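Side-chain contacts in Lactamase_B domain-containing protein (Bacillus lehensis G1, PDB 7EV5), which is probably a dual-activity hydrolase, a dizinc metallo-beta-lactamase-fold enzyme combining B3-type beta-lactamase and glyoxalase II activities: residues Val16-Asp21 with Glu43-Leu48; Val125-Gly130 with Gly134-Tyr139; Gly149-Gln154 with Asn176-Leu181. All coordinates share one frame; numbering follows the deposited sequence.

Contact 1. Residues Val16-Asp21 with Glu43-Leu48; sequences VLYNDD and EQLTPL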
loop_
_atom_site.group_PDB
_atom_site.type_symbol
_atom_site.label_atom_id
_atom_site.label_comp_id
_atom_site.label_asym_id
_atom_site.label_seq_id
_atom_site.Cartn_x
_atom_site.Cartn_y
_atom_site.Cartn_z
ATOM N N VAL A 16 8.289 3.970 -3.959
ATOM C CA VAL A 16 9.600 3.352 -3.836
ATOM C C VAL A 16 10.347 4.071 -2.727
ATOM O O VAL A 16 10.620 5.273 -2.836
ATOM C CB VAL A 16 10.400 3.380 -5.146
ATOM C CG1 VAL A 16 11.746 2.713 -4.910
ATOM C CG2 VAL A 16 9.640 2.667 -6.255
ATOM N N LEU A 17 10.645 3.344 -1.653
ATOM C CA LEU A 17 11.458 3.831 -0.548
ATOM C C LEU A 17 12.877 3.321 -0.753
ATOM O O LEU A 17 13.072 2.150 -1.078
ATOM C CB LEU A 17 10.900 3.278 0.767
ATOM C CG LEU A 17 11.640 3.617 2.071
ATOM C CD1 LEU A 17 11.558 5.107 2.413
ATOM C CD2 LEU A 17 11.085 2.759 3.215
ATOM N N TYR A 18 13.868 4.193 -0.581
ATOM C CA TYR A 18 15.242 3.811 -0.868
ATOM C C TYR A 18 16.171 4.365 0.204
ATOM O O TYR A 18 15.773 5.163 1.057
ATOM C CB TYR A 18 15.673 4.260 -2.274
ATOM C CG TYR A 18 15.395 5.719 -2.552
ATOM C CD1 TYR A 18 16.277 6.701 -2.127
ATOM C CD2 TYR A 18 14.246 6.118 -3.227
ATOM C CE1 TYR A 18 16.032 8.035 -2.363
ATOM C CE2 TYR A 18 13.992 7.450 -3.466
ATOM C CZ TYR A 18 14.891 8.404 -3.035
ATOM O OH TYR A 18 14.652 9.739 -3.271
ATOM N N ASN A 19 17.423 3.904 0.161
ATOM C CA ASN A 19 18.485 4.351 1.054
ATOM C C ASN A 19 19.673 4.820 0.219
ATOM O O ASN A 19 19.662 4.749 -1.014
ATOM C CB ASN A 19 18.875 3.273 2.083
ATOM C CG ASN A 19 19.443 1.999 1.448
ATOM O OD1 ASN A 19 19.902 1.994 0.305
ATOM N ND2 ASN A 19 19.429 0.908 2.214
ATOM N N ASP A 20 20.719 5.290 0.906
ATOM C CA ASP A 20 21.883 5.814 0.201
ATOM C C ASP A 20 22.665 4.728 -0.527
ATOM O O ASP A 20 23.361 5.036 -1.502
ATOM C CB ASP A 20 22.782 6.607 1.152
ATOM C CG ASP A 20 22.162 7.928 1.572
ATOM O OD1 ASP A 20 21.136 8.323 0.980
ATOM O OD2 ASP A 20 22.704 8.578 2.490
ATOM N N ASP A 21 22.552 3.473 -0.091
ATOM C CA ASP A 21 23.161 2.333 -0.769
ATOM C C ASP A 21 22.382 1.881 -2.000
ATOM O O ASP A 21 22.713 0.831 -2.565
ATOM C CB ASP A 21 23.315 1.148 0.192
ATOM C CG ASP A 21 24.346 1.400 1.275
ATOM O OD1 ASP A 21 24.297 0.706 2.316
ATOM O OD2 ASP A 21 25.202 2.286 1.084
ATOM N N GLU A 43 17.568 4.470 -12.384
ATOM C CA GLU A 43 18.098 4.980 -11.126
ATOM C C GLU A 43 19.079 4.021 -10.475
ATOM O O GLU A 43 19.623 4.346 -9.415
ATOM C CB GLU A 43 16.951 5.301 -10.165
ATOM C CG GLU A 43 16.009 6.367 -10.685
ATOM C CD GLU A 43 16.725 7.658 -11.016
ATOM O OE1 GLU A 43 17.457 8.172 -10.147
ATOM O OE2 GLU A 43 16.554 8.155 -12.147
ATOM N N GLN A 44 19.309 2.858 -11.082
ATOM C CA GLN A 44 20.242 1.865 -10.558
ATOM C C GLN A 44 19.879 1.457 -9.131
ATOM O O GLN A 44 20.747 1.268 -8.277
ATOM C CB GLN A 44 21.695 2.339 -10.686
ATOM C CG GLN A 44 22.004 2.901 -12.078
ATOM C CD GLN A 44 23.493 3.039 -12.361
ATOM O OE1 GLN A 44 24.265 2.097 -12.183
ATOM N NE2 GLN A 44 23.896 4.217 -12.812
ATOM N N LEU A 45 18.576 1.336 -8.871
ATOM C CA LEU A 45 18.079 0.899 -7.574
ATOM C C LEU A 45 17.874 -0.609 -7.585
ATOM O O LEU A 45 17.411 -1.179 -8.576
ATOM C CB LEU A 45 16.753 1.598 -7.254
ATOM C CG LEU A 45 16.850 3.089 -6.908
ATOM C CD1 LEU A 45 15.488 3.784 -6.929
ATOM C CD2 LEU A 45 17.527 3.298 -5.555
ATOM N N THR A 46 18.221 -1.254 -6.473
ATOM C CA THR A 46 18.031 -2.692 -6.321
ATOM C C THR A 46 16.872 -2.942 -5.369
ATOM O O THR A 46 17.031 -2.799 -4.147
ATOM C CB THR A 46 19.313 -3.327 -5.776
ATOM O OG1 THR A 46 20.356 -3.178 -6.749
ATOM C CG2 THR A 46 19.113 -4.803 -5.489
ATOM N N PRO A 47 15.693 -3.309 -5.862
ATOM C CA PRO A 47 14.579 -3.572 -4.947
ATOM C C PRO A 47 14.788 -4.872 -4.192
ATOM O O PRO A 47 15.391 -5.821 -4.695
ATOM C CB PRO A 47 13.358 -3.654 -5.869
ATOM C CG PRO A 47 13.892 -3.925 -7.212
ATOM C CD PRO A 47 15.298 -3.395 -7.278
ATOM N N LEU A 48 14.293 -4.880 -2.950
ATOM C CA LEU A 48 14.422 -6.002 -2.031
ATOM C C LEU A 48 13.120 -6.751 -1.795
ATOM O O LEU A 48 13.167 -7.938 -1.450
ATOM C CB LEU A 48 14.946 -5.521 -0.668
ATOM C CG LEU A 48 16.268 -4.761 -0.681
ATOM C CD1 LEU A 48 16.588 -4.225 0.709
ATOM C CD2 LEU A 48 17.391 -5.659 -1.190
#
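Leu45 meets Tyr18 and Val16 on the helix-facing side of the first sheet of the metallo-beta-lactamase fold. Strands 12-18 and 46-51 are not neighbours there, because strand 23-27 runs between them, hydrogen-bonded through Leu17 on one side and Thr46 on the other. The two segments therefore touch by side chains alone, across the width of a strand, with the CA atoms of Tyr18 and Leu45 7.8 Å apart. Strand 23-27, helix 33-42 and strand 46-51 form a beta-alpha-beta crossover, and Leu45 lies in the link from the helix to the second strand, just before Thr46. Ahead of it, Gln44 closes the helix with a Schellman motif; its positive phi of 57° turns the chain back toward the sheet.

A leucine suits this place because its fork can serve two neighbours. The CD2 branch reaches Tyr18, where it lies 3.9 Å from CB, so the root of the tyrosine makes the closest approach. This follows from the Tyr18 torsion: CG sits between the backbone N and the carbonyl carbon (chi1 51°), which carries the ring onward past the leucine and leaves its OH far from the methyl. Tyr18 also touches Met1, just before edge strand 2-7.

Val16, two residues earlier, projects from the same face as Tyr18. As a beta-branched residue it is at home in a strand, and it is buried beneath helix 33-42, where Leu36, Trp39 and Leu40 touch it. Trp39 also touches Leu45, so one helix covers both partners. Leu17, alternating to the other face, packs instead on Phe121 and Phe123 of the second sheet. The remaining branch of Leu45 completes the contact, its CD1 lying 4.4 Å from CG1 of Val16.

Contact 2. Residues Val125-Gly130 with Gly134-Tyr139; sequences VFHTPG and GSVSYY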
loop_
_atom_site.group_PDB
_atom_site.type_symbol
_atom_site.label_atom_id
_atom_site.label_comp_id
_atom_site.label_asym_id
_atom_site.label_seq_id
_atom_site.Cartn_x
_atom_site.Cartn_y
_atom_site.Cartn_z
ATOM N N VAL A 125 4.241 -2.342 11.748
ATOM C CA VAL A 125 3.119 -2.803 10.939
ATOM C C VAL A 125 1.840 -2.692 11.749
ATOM O O VAL A 125 1.749 -3.218 12.866
ATOM C CB VAL A 125 3.335 -4.246 10.459
ATOM C CG1 VAL A 125 2.130 -4.727 9.689
ATOM C CG2 VAL A 125 4.611 -4.340 9.627
ATOM N N PHE A 126 0.847 -2.022 11.184
ATOM C CA PHE A 126 -0.467 -1.927 11.793
ATOM C C PHE A 126 -1.482 -2.598 10.887
ATOM O O PHE A 126 -1.475 -2.388 9.672
ATOM C CB PHE A 126 -0.860 -0.468 11.981
ATOM C CG PHE A 126 0.058 0.296 12.897
ATOM C CD1 PHE A 126 -0.197 0.363 14.254
ATOM C CD2 PHE A 126 1.174 0.934 12.400
ATOM C CE1 PHE A 126 0.645 1.078 15.096
ATOM C CE2 PHE A 126 2.027 1.647 13.235
ATOM C CZ PHE A 126 1.757 1.711 14.586
ATOM N N HIS A 127 -2.365 -3.391 11.478
ATOM C CA HIS A 127 -3.475 -3.968 10.733
ATOM C C HIS A 127 -4.603 -2.941 10.763
ATOM O O HIS A 127 -5.122 -2.614 11.835
ATOM C CB HIS A 127 -3.883 -5.319 11.330
ATOM C CG HIS A 127 -4.943 -6.030 10.541
ATOM N ND1 HIS A 127 -5.930 -6.784 11.138
ATOM C CD2 HIS A 127 -5.183 -6.087 9.208
ATOM C CE1 HIS A 127 -6.727 -7.282 10.208
ATOM N NE2 HIS A 127 -6.297 -6.871 9.027
ATOM N N THR A 128 -4.951 -2.385 9.595
ATOM C CA THR A 128 -5.840 -1.225 9.500
ATOM C C THR A 128 -6.986 -1.513 8.539
ATOM O O THR A 128 -7.105 -0.878 7.476
ATOM C CB THR A 128 -5.081 0.032 9.067
ATOM O OG1 THR A 128 -4.323 -0.236 7.881
ATOM C CG2 THR A 128 -4.123 0.486 10.156
ATOM N N PRO A 129 -7.865 -2.457 8.897
ATOM C CA PRO A 129 -8.996 -2.812 8.022
ATOM C C PRO A 129 -10.109 -1.777 7.996
ATOM O O PRO A 129 -10.088 -0.783 8.728
ATOM C CB PRO A 129 -9.489 -4.134 8.628
ATOM C CG PRO A 129 -9.176 -3.974 10.105
ATOM C CD PRO A 129 -7.814 -3.318 10.095
ATOM N N GLY A 130 -11.109 -2.022 7.152
ATOM C CA GLY A 130 -12.230 -1.118 6.986
ATOM C C GLY A 130 -12.498 -0.845 5.524
ATOM O O GLY A 130 -13.634 -0.955 5.059
ATOM N N GLY A 134 -7.708 -7.154 4.731
ATOM C CA GLY A 134 -6.291 -7.388 4.912
ATOM C C GLY A 134 -5.462 -6.133 4.723
ATOM O O GLY A 134 -4.257 -6.205 4.490
ATOM N N SER A 135 -6.098 -4.971 4.841
ATOM C CA SER A 135 -5.371 -3.714 4.736
ATOM C C SER A 135 -4.393 -3.581 5.896
ATOM O O SER A 135 -4.770 -3.704 7.069
ATOM C CB SER A 135 -6.352 -2.552 4.807
ATOM O OG SER A 135 -6.904 -2.225 3.547
ATOM N N VAL A 136 -3.147 -3.272 5.552
ATOM C CA VAL A 136 -2.122 -2.997 6.542
ATOM C C VAL A 136 -1.438 -1.691 6.187
ATOM O O VAL A 136 -1.463 -1.223 5.044
ATOM C CB VAL A 136 -1.077 -4.121 6.712
ATOM C CG1 VAL A 136 -1.745 -5.431 7.125
ATOM C CG2 VAL A 136 -0.272 -4.292 5.447
ATOM N N SER A 137 -0.876 -1.065 7.217
ATOM C CA SER A 137 -0.116 0.175 7.080
ATOM C C SER A 137 1.301 -0.036 7.590
ATOM O O SER A 137 1.502 -0.601 8.675
ATOM C CB SER A 137 -0.785 1.306 7.852
ATOM O OG SER A 137 -2.087 1.528 7.342
ATOM N N TYR A 138 2.275 0.416 6.814
ATOM C CA TYR A 138 3.686 0.214 7.124
ATOM C C TYR A 138 4.282 1.553 7.546
ATOM O O TYR A 138 4.383 2.476 6.730
ATOM C CB TYR A 138 4.427 -0.304 5.897
ATOM C CG TYR A 138 3.880 -1.584 5.280
ATOM C CD1 TYR A 138 4.303 -2.825 5.731
ATOM C CD2 TYR A 138 2.961 -1.547 4.232
ATOM C CE1 TYR A 138 3.840 -3.994 5.168
ATOM C CE2 TYR A 138 2.497 -2.717 3.645
ATOM C CZ TYR A 138 2.942 -3.937 4.128
ATOM O OH TYR A 138 2.497 -5.109 3.572
ATOM N N TYR A 139 4.674 1.663 8.809
ATOM C CA TYR A 139 5.241 2.896 9.346
ATOM C C TYR A 139 6.761 2.798 9.336
ATOM O O TYR A 139 7.339 1.892 9.946
ATOM C CB TYR A 139 4.725 3.125 10.764
ATOM C CG TYR A 139 5.332 4.303 11.492
ATOM C CD1 TYR A 139 5.307 5.573 10.943
ATOM C CD2 TYR A 139 5.888 4.145 12.753
ATOM C CE1 TYR A 139 5.857 6.662 11.619
ATOM C CE2 TYR A 139 6.430 5.218 13.434
ATOM C CZ TYR A 139 6.410 6.473 12.863
ATOM O OH TYR A 139 6.949 7.539 13.549
HETATM O O HOH W 1 -8.660 -0.660 5.268
HETATM O O HOH W 2 -3.898 0.021 4.782
#
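Ser137 OG gives its hydrogen to Thr128 OG1 at the loop end of a beta hairpin, at 2.9 Å. The threonine hydroxyl in turn donates to a water, which donates to Val136 O, so a short relay continues the ladder where the strands part. OG1 can take part because it stands between the backbone N and the carbonyl carbon (chi1 52°). Phe126 and Ser137 form the hydrogen-bonded antiparallel pair: Phe126 N reaches Ser137 O at 3.0 Å with a nearly straight N-H...O angle of 174°, and Ser137 N returns the bond to Phe126 O. The next rung, Thr128 N to Ser135 O at 2.9 Å, comes in 30° out of the carbonyl plane as the chain leaves the strand.

Beside Ser137, the Phe126 ring presents an edge to Tyr139, CE2 lying 3.9 Å from CB. On the other face Val125 runs alongside Tyr138, whose OH is bonded to Leu52 O. His127 crosses Val136 at about a right angle and brings CD2 to 3.2 Å from Ser135 O; its NE2 bonds Pro133 O, Pro129 CD rests over one face of the ring, and His77 stacks with it.

Farther out, Ser135 OG bonds Ser132 OG, and its side chain is about 4 Å from those of the zinc ligands His54 and His131. Small hydroxyl residues fit these close-set, buried positions. With its backbone rungs, hydroxyl relay and imidazole bond, the hairpin ties down by directional bonds the loop that carries His131, consistent with a fixed placement of that ligand.

Contact 3. Residues Gly149-Gln154 with Asn176-Leu181; sequences GDVLFQ and NKILPL. With ZN (zinc ion), chain C.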
loop_
_atom_site.group_PDB
_atom_site.type_symbol
_atom_site.label_atom_id
_atom_site.label_comp_id
_atom_site.label_asym_id
_atom_site.label_seq_id
_atom_site.Cartn_x
_atom_site.Cartn_y
_atom_site.Cartn_z
ATOM N N GLY A 149 -1.853 2.783 2.401
ATOM C CA GLY A 149 -2.838 2.339 1.429
ATOM C C GLY A 149 -4.055 3.243 1.386
ATOM O O GLY A 149 -3.946 4.473 1.326
ATOM N N ASP A 150 -5.242 2.632 1.406
ATOM C CA ASP A 150 -6.481 3.343 1.121
ATOM C C ASP A 150 -7.295 3.631 2.373
ATOM O O ASP A 150 -8.514 3.758 2.294
ATOM C CB ASP A 150 -7.312 2.592 0.078
ATOM C CG ASP A 150 -6.673 2.596 -1.304
ATOM O OD1 ASP A 150 -5.559 3.134 -1.456
ATOM O OD2 ASP A 150 -7.288 2.020 -2.230
ATOM N N VAL A 151 -6.640 3.778 3.521
ATOM C CA VAL A 151 -7.366 4.081 4.750
ATOM C C VAL A 151 -7.674 5.571 4.851
ATOM O O VAL A 151 -8.817 5.973 5.112
ATOM C CB VAL A 151 -6.550 3.575 5.953
ATOM C CG1 VAL A 151 -7.163 4.048 7.249
ATOM C CG2 VAL A 151 -6.475 2.050 5.928
ATOM N N LEU A 152 -6.657 6.406 4.653
ATOM C CA LEU A 152 -6.723 7.838 4.921
ATOM C C LEU A 152 -6.089 8.567 3.750
ATOM O O LEU A 152 -4.945 8.281 3.388
ATOM C CB LEU A 152 -5.956 8.174 6.207
ATOM C CG LEU A 152 -5.828 9.647 6.596
ATOM C CD1 LEU A 152 -7.200 10.271 6.850
ATOM C CD2 LEU A 152 -4.916 9.820 7.797
ATOM N N PHE A 153 -6.821 9.506 3.158
ATOM C CA PHE A 153 -6.297 10.307 2.065
ATOM C C PHE A 153 -6.248 11.758 2.504
ATOM O O PHE A 153 -6.756 12.131 3.564
ATOM C CB PHE A 153 -7.208 10.219 0.836
ATOM C CG PHE A 153 -7.493 8.814 0.378
ATOM C CD1 PHE A 153 -6.469 7.984 -0.066
ATOM C CD2 PHE A 153 -8.794 8.327 0.354
ATOM C CE1 PHE A 153 -6.743 6.687 -0.512
ATOM C CE2 PHE A 153 -9.073 7.036 -0.088
ATOM C CZ PHE A 153 -8.044 6.208 -0.520
ATOM N N GLN A 154 -5.628 12.590 1.674
ATOM C CA GLN A 154 -5.729 14.029 1.863
ATOM C C GLN A 154 -7.173 14.443 1.619
ATOM O O GLN A 154 -7.687 14.302 0.507
ATOM C CB GLN A 154 -4.800 14.734 0.881
ATOM C CG GLN A 154 -4.715 16.231 1.101
ATOM C CD GLN A 154 -4.009 16.923 -0.038
ATOM O OE1 GLN A 154 -4.501 16.940 -1.171
ATOM N NE2 GLN A 154 -2.834 17.476 0.244
ATOM N N ASN A 176 -7.752 4.954 16.175
ATOM C CA ASN A 176 -7.031 4.176 17.176
ATOM C C ASN A 176 -5.627 3.780 16.751
ATOM O O ASN A 176 -4.782 3.538 17.621
ATOM C CB ASN A 176 -7.811 2.915 17.568
ATOM C CG ASN A 176 -9.182 3.226 18.141
ATOM O OD1 ASN A 176 -9.424 4.321 18.639
ATOM N ND2 ASN A 176 -10.098 2.263 18.038
ATOM N N LYS A 177 -5.353 3.703 15.453
ATOM C CA LYS A 177 -4.063 3.211 14.990
ATOM C C LYS A 177 -3.268 4.210 14.166
ATOM O O LYS A 177 -2.039 4.228 14.262
ATOM C CB LYS A 177 -4.272 1.922 14.189
ATOM C CG LYS A 177 -4.963 0.839 15.023
ATOM C CD LYS A 177 -5.208 -0.409 14.227
ATOM C CE LYS A 177 -5.850 -1.460 15.114
ATOM N NZ LYS A 177 -6.307 -2.635 14.320
ATOM N N ILE A 178 -3.919 5.036 13.353
ATOM C CA ILE A 178 -3.194 5.942 12.469
ATOM C C ILE A 178 -2.961 7.301 13.109
ATOM O O ILE A 178 -1.816 7.754 13.216
ATOM C CB ILE A 178 -3.904 6.052 11.114
ATOM C CG1 ILE A 178 -3.771 4.711 10.400
ATOM C CG2 ILE A 178 -3.318 7.192 10.277
ATOM C CD1 ILE A 178 -4.342 4.703 9.034
ATOM N N LEU A 179 -4.032 7.960 13.539
ATOM C CA LEU A 179 -3.889 9.307 14.081
ATOM C C LEU A 179 -3.019 9.422 15.335
ATOM O O LEU A 179 -2.474 10.518 15.548
ATOM C CB LEU A 179 -5.259 9.977 14.253
ATOM C CG LEU A 179 -6.055 10.160 12.957
ATOM C CD1 LEU A 179 -7.389 10.832 13.236
ATOM C CD2 LEU A 179 -5.265 10.933 11.909
ATOM N N PRO A 180 -2.850 8.401 16.188
ATOM C CA PRO A 180 -1.894 8.547 17.306
ATOM C C PRO A 180 -0.431 8.644 16.885
ATOM O O PRO A 180 0.412 8.970 17.733
ATOM C CB PRO A 180 -2.141 7.297 18.164
ATOM C CG PRO A 180 -3.509 6.857 17.806
ATOM C CD PRO A 180 -3.654 7.170 16.342
ATOM N N LEU A 181 -0.094 8.360 15.626
ATOM C CA LEU A 181 1.283 8.480 15.176
ATOM C C LEU A 181 1.713 9.952 15.168
ATOM O O LEU A 181 0.871 10.852 15.184
ATOM C CB LEU A 181 1.413 7.876 13.778
ATOM C CG LEU A 181 1.271 6.357 13.753
ATOM C CD1 LEU A 181 1.159 5.847 12.328
ATOM C CD2 LEU A 181 2.449 5.700 14.469
HETATM ZN ZN ZN C . -6.765 1.844 -4.201
HETATM O O HOH W 3 -8.141 0.397 -4.074
#
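Leu152, on a weakly bonded strand, and Ile178, on the last stretch of helix 167-178, keep their CA atoms 8.5 Å apart with no backbone bond between them, while a type I turn from Ile178 to Leu181 turns the second segment away after Leu179. The gap is filled by branched aliphatic side chains. Ile178 reaches out with both arms: CD1 presses against Val151 CG1 at 3.4 Å, tighter than usual for two methyl groups, and CG2, anti to the backbone N, lies 4.0 Å from Leu152 CD2. Leu152 and Ile178 lie alongside each other, pointing opposite ways, and the same Leu152 methyl meets Leu179 CD2. Ile197 touches both Ile178 and Leu179 from the later helix 197-203.

The residue before Val151 faces quite another environment. Asp150 OD2 binds a zinc ion at 2.0 Å while its OD1 stays 3.3 Å away, so the carboxylate is monodentate; a water, Asp58, His59 and His191 complete this zinc. Asp150 is also a ligand of the second zinc, with His54, His56 and His131. Val151 and Leu152 thus pack the chain just after Asp150 against the helix, and an aspartate bridging two zincs is characteristic of dizinc sites in the metallo-beta-lactamase superfamily, as in glyoxalase II.

In the fold
Contacts 2 and 3 are close companions, their centres about 9 Å apart, whereas contact 1 lies about 23 Å from contact 2 and about 26 Å from contact 3, between centres. Contact 1 belongs to the first sheet, away from the metals; contact 2 belongs to the second sheet, and contact 3 joins the chain leaving it to helix 167-178. Between contacts 2 and 3, Lys177 NZ lies 2.8 Å from His127 O, a probable hydrogen bond, and Val151 CG2 packs 3.4 Å from Thr128 O. Contacts 2 and 3 both lie beside the dizinc centre: contact 2 brackets His131, contact 3 contains Asp150, and these two residues share one zinc ion.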